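Local coordinates for penicillin-binding protein activator LpoA (Escherichia coli, PDB 6DR3), which regulates peptidoglycan synthesis as an outer-membrane lipoprotein that interacts with penicillin-binding protein 1A and stimulates its transpeptidase activity, represented here by its amino-terminal domain, at residues L126-I130 / N166-L172. Residues are numbered along the deposited sequence; the frame is centred on the assembly and turned at random.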
loop_
_atom_site.group_PDB
_atom_site.type_symbol
_atom_site.label_atom_id
_atom_site.label_comp_id
_atom_site.label_asym_id
_atom_site.label_seq_id
_atom_site.Cartn_x
_atom_site.Cartn_y
_atom_site.Cartn_z
ATOM N N LEU A 126 -5.139 6.461 7.272
ATOM C CA LEU A 126 -4.147 6.071 8.268
ATOM C C LEU A 126 -4.198 4.572 8.525
ATOM O O LEU A 126 -3.162 3.898 8.549
ATOM C CB LEU A 126 -4.374 6.854 9.564
ATOM C CG LEU A 126 -4.171 8.369 9.467
ATOM C CD1 LEU A 126 -4.594 9.055 10.754
ATOM C CD2 LEU A 126 -2.724 8.710 9.139
ATOM N N ARG A 127 -5.403 4.027 8.707
ATOM C CA ARG A 127 -5.539 2.595 8.954
ATOM C C ARG A 127 -5.005 1.779 7.783
ATOM O O ARG A 127 -4.392 0.724 7.981
ATOM C CB ARG A 127 -7.003 2.245 9.221
ATOM C CG ARG A 127 -7.525 2.698 10.577
ATOM C CD ARG A 127 -8.905 2.115 10.846
ATOM N NE ARG A 127 -9.346 2.323 12.227
ATOM C CZ ARG A 127 -10.370 3.090 12.604
ATOM N NH1 ARG A 127 -11.108 3.747 11.716
ATOM N NH2 ARG A 127 -10.666 3.195 13.894
ATOM N N ALA A 128 -5.226 2.249 6.554
ATOM C CA ALA A 128 -4.751 1.514 5.386
ATOM C C ALA A 128 -3.229 1.531 5.316
ATOM O O ALA A 128 -2.597 0.499 5.056
ATOM C CB ALA A 128 -5.359 2.102 4.113
ATOM N N LEU A 129 -2.622 2.698 5.541
ATOM C CA LEU A 129 -1.166 2.776 5.581
ATOM C C LEU A 129 -0.602 1.905 6.695
ATOM O O LEU A 129 0.411 1.219 6.507
ATOM C CB LEU A 129 -0.728 4.228 5.770
ATOM C CG LEU A 129 -0.927 5.145 4.564
ATOM C CD1 LEU A 129 -0.871 6.600 4.994
ATOM C CD2 LEU A 129 0.126 4.861 3.506
ATOM N N ILE A 130 -1.249 1.917 7.862
ATOM C CA ILE A 130 -0.757 1.148 9.000
ATOM C C ILE A 130 -0.905 -0.346 8.740
ATOM O O ILE A 130 -0.030 -1.142 9.105
ATOM C CB ILE A 130 -1.490 1.584 10.284
ATOM C CG1 ILE A 130 -1.066 3.004 10.666
ATOM C CG2 ILE A 130 -1.204 0.621 11.439
ATOM C CD1 ILE A 130 -1.945 3.651 11.713
ATOM N N ASN A 166 -9.810 2.536 18.167
ATOM C CA ASN A 166 -10.152 1.367 18.960
ATOM C C ASN A 166 -9.021 1.032 19.929
ATOM O O ASN A 166 -7.869 1.433 19.744
ATOM C CB ASN A 166 -10.446 0.174 18.051
ATOM C CG ASN A 166 -11.618 0.429 17.120
ATOM O OD1 ASN A 166 -12.627 1.009 17.521
ATOM N ND2 ASN A 166 -11.485 0.002 15.870
ATOM N N ALA A 167 -9.370 0.281 20.976
ATOM C CA ALA A 167 -8.413 0.003 22.043
ATOM C C ALA A 167 -7.205 -0.775 21.537
ATOM O O ALA A 167 -6.102 -0.620 22.072
ATOM C CB ALA A 167 -9.100 -0.765 23.172
ATOM N N ASP A 168 -7.385 -1.606 20.512
ATOM C CA ASP A 168 -6.320 -2.467 20.016
ATOM C C ASP A 168 -5.502 -1.826 18.899
ATOM O O ASP A 168 -4.701 -2.520 18.262
ATOM C CB ASP A 168 -6.907 -3.796 19.531
ATOM C CG ASP A 168 -7.872 -3.625 18.372
ATOM O OD1 ASP A 168 -8.125 -2.472 17.964
ATOM O OD2 ASP A 168 -8.379 -4.648 17.870
ATOM N N GLU A 169 -5.677 -0.531 18.647
ATOM C CA GLU A 169 -4.916 0.167 17.609
ATOM C C GLU A 169 -3.758 0.930 18.252
ATOM O O GLU A 169 -3.723 2.161 18.295
ATOM C CB GLU A 169 -5.831 1.099 16.819
ATOM C CG GLU A 169 -6.828 0.384 15.926
ATOM C CD GLU A 169 -7.707 1.346 15.151
ATOM O OE1 GLU A 169 -8.573 1.998 15.770
ATOM O OE2 GLU A 169 -7.523 1.461 13.921
ATOM N N ASN A 170 -2.788 0.162 18.757
ATOM C CA ASN A 170 -1.674 0.769 19.476
ATOM C C ASN A 170 -0.716 1.488 18.534
ATOM O O ASN A 170 -0.078 2.468 18.935
ATOM C CB ASN A 170 -0.917 -0.286 20.283
ATOM C CG ASN A 170 -0.067 0.326 21.388
ATOM O OD1 ASN A 170 -0.471 1.297 22.033
ATOM N ND2 ASN A 170 1.119 -0.230 21.603
ATOM N N ILE A 171 -0.589 1.022 17.292
ATOM C CA ILE A 171 0.276 1.709 16.339
ATOM C C ILE A 171 -0.335 3.053 15.950
ATOM O O ILE A 171 0.349 4.083 15.935
ATOM C CB ILE A 171 0.541 0.820 15.110
ATOM C CG1 ILE A 171 1.462 -0.342 15.506
ATOM C CG2 ILE A 171 1.159 1.637 13.963
ATOM C CD1 ILE A 171 1.752 -1.335 14.389
ATOM N N LEU A 172 -1.633 3.062 15.638
ATOM C CA LEU A 172 -2.304 4.321 15.333
ATOM C C LEU A 172 -2.259 5.263 16.527
ATOM O O LEU A 172 -2.019 6.466 16.368
ATOM C CB LEU A 172 -3.748 4.056 14.907
ATOM C CG LEU A 172 -4.594 5.287 14.570
ATOM C CD1 LEU A 172 -3.954 6.112 13.463
ATOM C CD2 LEU A 172 -6.002 4.866 14.180
#
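Arg127 and Glu169 form a side-on bidentate salt bridge, one nitrogen to each carboxylate oxygen. Arg127 NE donates to Glu169 OE2 at 2.6 Å, and Arg127 NH2 reaches Glu169 OE1 at 3.1 Å with an N-H...O angle of 164°. Both oxygens are met on their syn sides, and the guanidinium and carboxylate planes lie 7° apart, so the paired bonds fix the rotation of both groups. Beside this polar pair, Ile130 and Leu172 meet at about a right angle, with Ile130 CD1 3.6 Å from Leu172 CD1. Leu172 CD1 also lies 4.0 Å from Leu126 CB, while Ile130 CG2 packs against Ile171 CG2 at 3.6 Å.

In the second shell, the backbone N of Asn166 donates to the anti lone pair of Glu169 OE1 in a nearly straight bond of 2.8 Å, so this oxygen accepts two bonds and the carboxylate is held from both segments. The type I turn from Asn166 to Glu169 brings that N-H round to the carboxylate, and Glu169 occupies the N-cap position of helix 170-185. With CG anti to its backbone N (chi1 179°), Leu172 carries its branch toward helix 123-132, where CD1 is the methyl that makes the contact.

The contact therefore joins the middle of helix 123-132 to the start of helix 170-185 within this TPR-like, all-helical domain. Helix 138-153 packs on Leu126 and Leu129, and helix 103-117 covers Ala128 and Leu129.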